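Local coordinates for protein oxidoreductase, Gfo/Idh/MocA family (Pseudomonas syringae pv. tomato, PDB 3DTY) that is probably an NAD(P)-dependent oxidoreductase of the Gfo/Idh/MocA family, with a Rossmann-fold nucleotide-binding domain, and binds magnesium in the crystal, at residues I91-N95 with G96-S100; C119-V122 with E123-E126. All coordinates share one frame; numbering follows the deposited sequence.

Contact 1 of 2, residues I91-N95 with G96-S100; sequences IATPN and GTHYS
Asn95 CA lies over one face of the His98 imidazole, 3.6 Å from the ring centroid and almost on the ring normal, a CH-pi contact. At the edge, close to the ring plane, comes the carbonyl of Thr93: His98 NE2 donates to Thr93 O at 2.7 Å with the N-H bent to 145°. Ile91 CG2 reaches His98 CD2 obliquely. The Asn95 amide runs alongside the ring, its plane turned 66° from it, with Asn95 OD1 3.3 Å from His98 CE1. Next to the ring, the two threonines pass a hydrogen bond on. With chi1 at 64°, Thr97 OG1 lies between its own N and carbonyl carbon, where it receives the Thr93 hydroxyl (OG1 to OG1, 2.6 Å) and donates to Pro94 O at 2.7 Å. Pro94 O also accepts from Thr97 N at 2.8 Å, so two donors grip it. Asn95 O bonds to His98 N, and a water links it on to Tyr99 N. The other ring nitrogen, His98 ND1, is hydrogen-bonded to Pro117 O. Since both ring nitrogens are engaged by carbonyl oxygens, Thr93 O and Pro117 O, the imidazole is fixed in rotation.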
loop_
_atom_site.group_PDB
_atom_site.type_symbol
_atom_site.label_atom_id
_atom_site.label_comp_id
_atom_site.label_asym_id
_atom_site.label_seq_id
_atom_site.Cartn_x
_atom_site.Cartn_y
_atom_site.Cartn_z
ATOM N N ILE A 91 -26.634 21.927 16.335
ATOM C CA ILE A 91 -25.813 22.816 17.144
ATOM C C ILE A 91 -24.354 22.683 16.722
ATOM O O ILE A 91 -23.770 21.611 16.830
ATOM C CB ILE A 91 -25.956 22.445 18.651
ATOM C CG1 ILE A 91 -27.438 22.427 19.042
ATOM C CG2 ILE A 91 -25.202 23.435 19.522
ATOM C CD1 ILE A 91 -27.707 21.798 20.397
ATOM N N ALA A 92 -23.769 23.771 16.239
ATOM C CA ALA A 92 -22.384 23.736 15.800
ATOM C C ALA A 92 -21.540 24.808 16.481
ATOM O O ALA A 92 -20.514 25.230 15.963
ATOM C CB ALA A 92 -22.310 23.884 14.284
ATOM N N THR A 93 -21.982 25.240 17.652
ATOM C CA THR A 93 -21.267 26.247 18.415
ATOM C C THR A 93 -20.173 25.554 19.232
ATOM O O THR A 93 -20.079 24.323 19.248
ATOM C CB THR A 93 -22.236 26.982 19.362
ATOM O OG1 THR A 93 -23.056 26.018 20.033
ATOM C CG2 THR A 93 -23.132 27.938 18.583
ATOM N N PRO A 94 -19.315 26.335 19.907
ATOM C CA PRO A 94 -18.246 25.733 20.712
ATOM C C PRO A 94 -18.745 24.719 21.755
ATOM O O PRO A 94 -19.808 24.892 22.356
ATOM C CB PRO A 94 -17.547 26.948 21.329
ATOM C CG PRO A 94 -18.573 28.063 21.222
ATOM C CD PRO A 94 -19.201 27.800 19.893
ATOM N N ASN A 95 -17.957 23.661 21.946
ATOM C CA ASN A 95 -18.259 22.570 22.865
ATOM C C ASN A 95 -18.893 22.937 24.205
ATOM O O ASN A 95 -19.777 22.233 24.681
ATOM C CB ASN A 95 -16.996 21.743 23.131
ATOM C CG ASN A 95 -16.460 21.076 21.876
ATOM O OD1 ASN A 95 -17.127 21.046 20.840
ATOM N ND2 ASN A 95 -15.255 20.528 21.969
ATOM N N GLY A 96 -18.439 24.027 24.816
ATOM C CA GLY A 96 -18.990 24.424 26.099
ATOM C C GLY A 96 -20.459 24.815 26.083
ATOM O O GLY A 96 -21.106 24.845 27.126
ATOM N N THR A 97 -21.003 25.103 24.909
ATOM C CA THR A 97 -22.398 25.520 24.818
ATOM C C THR A 97 -23.360 24.391 24.473
ATOM O O THR A 97 -24.575 24.551 24.578
ATOM C CB THR A 97 -22.583 26.598 23.749
ATOM O OG1 THR A 97 -22.254 26.043 22.472
ATOM C CG2 THR A 97 -21.685 27.794 24.023
ATOM N N HIS A 98 -22.819 23.256 24.056
ATOM C CA HIS A 98 -23.649 22.131 23.658
ATOM C C HIS A 98 -24.697 21.709 24.683
ATOM O O HIS A 98 -25.858 21.463 24.337
ATOM C CB HIS A 98 -22.761 20.947 23.289
ATOM C CG HIS A 98 -21.889 21.204 22.099
ATOM N ND1 HIS A 98 -21.040 20.251 21.574
ATOM C CD2 HIS A 98 -21.732 22.309 21.330
ATOM C CE1 HIS A 98 -20.402 20.758 20.535
ATOM N NE2 HIS A 98 -20.805 22.007 20.364
ATOM N N TYR A 99 -24.302 21.636 25.945
ATOM C CA TYR A 99 -25.241 21.223 26.971
ATOM C C TYR A 99 -26.468 22.118 27.110
ATOM O O TYR A 99 -27.598 21.631 27.071
ATOM C CB TYR A 99 -24.560 21.127 28.331
ATOM C CG TYR A 99 -25.554 20.895 29.442
ATOM C CD1 TYR A 99 -26.143 19.647 29.619
ATOM C CD2 TYR A 99 -25.942 21.933 30.286
ATOM C CE1 TYR A 99 -27.095 19.431 30.614
ATOM C CE2 TYR A 99 -26.900 21.732 31.284
ATOM C CZ TYR A 99 -27.469 20.474 31.439
ATOM O OH TYR A 99 -28.417 20.258 32.410
ATOM N N SER A 100 -26.251 23.419 27.284
ATOM C CA SER A 100 -27.371 24.342 27.472
ATOM C C SER A 100 -28.251 24.490 26.240
ATOM O O SER A 100 -29.474 24.555 26.347
ATOM C CB SER A 100 -26.856 25.710 27.914
ATOM O OG SER A 100 -25.891 26.193 27.004
HETATM O O HOH W 1 -21.330 21.471 26.583
#

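Contact 2 of 2, residues C119-V122 with E123-E126. With MG (magnesium ion), chain F.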
loop_
_atom_site.group_PDB
_atom_site.type_symbol
_atom_site.label_atom_id
_atom_site.label_comp_id
_atom_site.label_asym_id
_atom_site.label_seq_id
_atom_site.Cartn_x
_atom_site.Cartn_y
_atom_site.Cartn_z
ATOM N N CYS A 119 -21.699 16.962 25.693
ATOM C CA CYS A 119 -21.474 17.842 26.830
ATOM C C CYS A 119 -20.175 17.405 27.504
ATOM O O CYS A 119 -19.437 16.584 26.950
ATOM C CB CYS A 119 -22.660 17.767 27.801
ATOM S SG CYS A 119 -23.174 16.082 28.235
ATOM N N PHE A 120 -19.887 17.941 28.684
ATOM C CA PHE A 120 -18.645 17.599 29.371
ATOM C C PHE A 120 -18.741 16.603 30.520
ATOM O O PHE A 120 -17.792 15.853 30.769
ATOM C CB PHE A 120 -17.959 18.869 29.876
ATOM C CG PHE A 120 -17.475 19.775 28.779
ATOM C CD1 PHE A 120 -16.981 19.246 27.590
ATOM C CD2 PHE A 120 -17.475 21.156 28.951
ATOM C CE1 PHE A 120 -16.486 20.076 26.588
ATOM C CE2 PHE A 120 -16.982 21.999 27.958
ATOM C CZ PHE A 120 -16.488 21.460 26.770
ATOM N N THR A 121 -19.868 16.582 31.221
ATOM C CA THR A 121 -20.012 15.675 32.355
ATOM C C THR A 121 -21.129 14.654 32.168
ATOM O O THR A 121 -22.114 14.912 31.478
ATOM C CB THR A 121 -20.322 16.440 33.640
ATOM O OG1 THR A 121 -21.663 16.932 33.566
ATOM C CG2 THR A 121 -19.354 17.616 33.827
ATOM N N VAL A 122 -20.965 13.498 32.804
ATOM C CA VAL A 122 -21.957 12.431 32.736
ATOM C C VAL A 122 -23.296 12.898 33.306
ATOM O O VAL A 122 -24.355 12.573 32.763
ATOM C CB VAL A 122 -21.473 11.180 33.509
ATOM C CG1 VAL A 122 -22.592 10.141 33.603
ATOM C CG2 VAL A 122 -20.253 10.583 32.809
ATOM N N GLU A 123 -23.250 13.666 34.392
ATOM C CA GLU A 123 -24.472 14.171 35.023
ATOM C C GLU A 123 -25.268 15.022 34.028
ATOM O O GLU A 123 -26.490 14.894 33.938
ATOM C CB GLU A 123 -24.126 14.989 36.279
ATOM C CG GLU A 123 -25.322 15.480 37.104
ATOM C CD GLU A 123 -25.989 16.712 36.508
ATOM O OE1 GLU A 123 -25.261 17.608 36.030
ATOM O OE2 GLU A 123 -27.238 16.799 36.529
ATOM N N GLN A 124 -24.577 15.889 33.290
ATOM C CA GLN A 124 -25.247 16.717 32.293
ATOM C C GLN A 124 -25.797 15.785 31.215
ATOM O O GLN A 124 -26.945 15.918 30.800
ATOM C CB GLN A 124 -24.272 17.721 31.661
ATOM C CG GLN A 124 -23.713 18.742 32.631
ATOM C CD GLN A 124 -22.652 19.628 32.004
ATOM O OE1 GLN A 124 -21.892 19.193 31.137
ATOM N NE2 GLN A 124 -22.581 20.870 32.456
ATOM N N ALA A 125 -24.975 14.835 30.774
ATOM C CA ALA A 125 -25.398 13.881 29.748
ATOM C C ALA A 125 -26.687 13.157 30.147
ATOM O O ALA A 125 -27.608 13.023 29.337
ATOM C CB ALA A 125 -24.303 12.871 29.503
ATOM N N GLU A 126 -26.748 12.690 31.392
ATOM C CA GLU A 126 -27.927 11.983 31.888
ATOM C C GLU A 126 -29.140 12.908 31.929
ATOM O O GLU A 126 -30.275 12.448 31.797
ATOM C CB GLU A 126 -27.662 11.413 33.286
ATOM C CG GLU A 126 -26.487 10.456 33.346
ATOM C CD GLU A 126 -26.820 9.071 32.837
ATOM O OE1 GLU A 126 -27.821 8.919 32.107
ATOM O OE2 GLU A 126 -26.068 8.128 33.163
HETATM MG MG MG F . -28.957 15.706 36.967
HETATM O O HOH W 2 -20.753 20.575 29.320
HETATM O O HOH W 3 -21.962 18.335 35.842
HETATM O O HOH W 4 -28.466 13.856 36.063
HETATM O O HOH W 5 -30.755 14.293 36.919
HETATM O O HOH W 6 -28.687 14.985 38.684
HETATM O O HOH W 7 -30.118 17.212 37.287
#
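Gln124 folds back over the start of its own helix because CG lies beside the backbone N (chi1 -64°) and the chain runs extended beyond it, carrying OE1 to the amides of Phe120 and Thr121. Thr121, for its part, turns OG1 in between its N and carbonyl carbon (chi1 72°), facing the backbone N of Gln124. Thr121 OG1 accepts from Gln124 N at 3.1 Å, though the position of this hydroxyl is less certain. In return Gln124 OE1 takes two weak bonds, from Thr121 N at 3.3 Å and from Phe120 N. A water bridges the latter pair, donating to Gln124 OE1 at 2.6 Å and accepting from Phe120 N. The first helical turn is closed by Ala125 N to Thr121 O at 2.9 Å, followed by Glu126 N to Val122 O. Cys119 packs SG against Ala125 CB at 3.6 Å on the buried side, where Val371 and Val368 of helix 364-382 lie close. Val122 CG1 runs alongside the Glu126 chain, whose carboxylate makes a salt bridge with Arg129. Glu123 points outward and bends at its second torsion, and Glu123 OE2 binds magnesium at 2.1 Å. Four waters and Asn127 OD1, one turn on, complete the shell; one of those waters also donates to Glu123 O. Thr121 as N-cap and Gln124 three residues on make a capping box at the start of helix 122-134, within the Rossmann-type domain, with a solvent-rich magnesium site on that helix's first turns.

In the fold
Both contacts shape turns at the N-terminal ends of successive helices in the Rossmann-type domain: contact 1 leads from strand 88-92 into helix 98-107, and contact 2 follows strand 111-114 and opens helix 122-134. Their centres are 13 Å apart, and they meet directly. Phe120 lies against contact 1, with CZ 3.7 Å from Asn95 CB and CE2 3.7 Å from Gly96 CA. Tyr99 of contact 1 in turn packs on contact 2, CD1 reaching Gln124 CB at 3.4 Å and CB approaching Cys119 CB. The Tyr99 hydroxyl is hydrogen-bonded to Asn127 ND2, so residues 96-100 touch the second protein ligand of the magnesium ion that Glu123 binds.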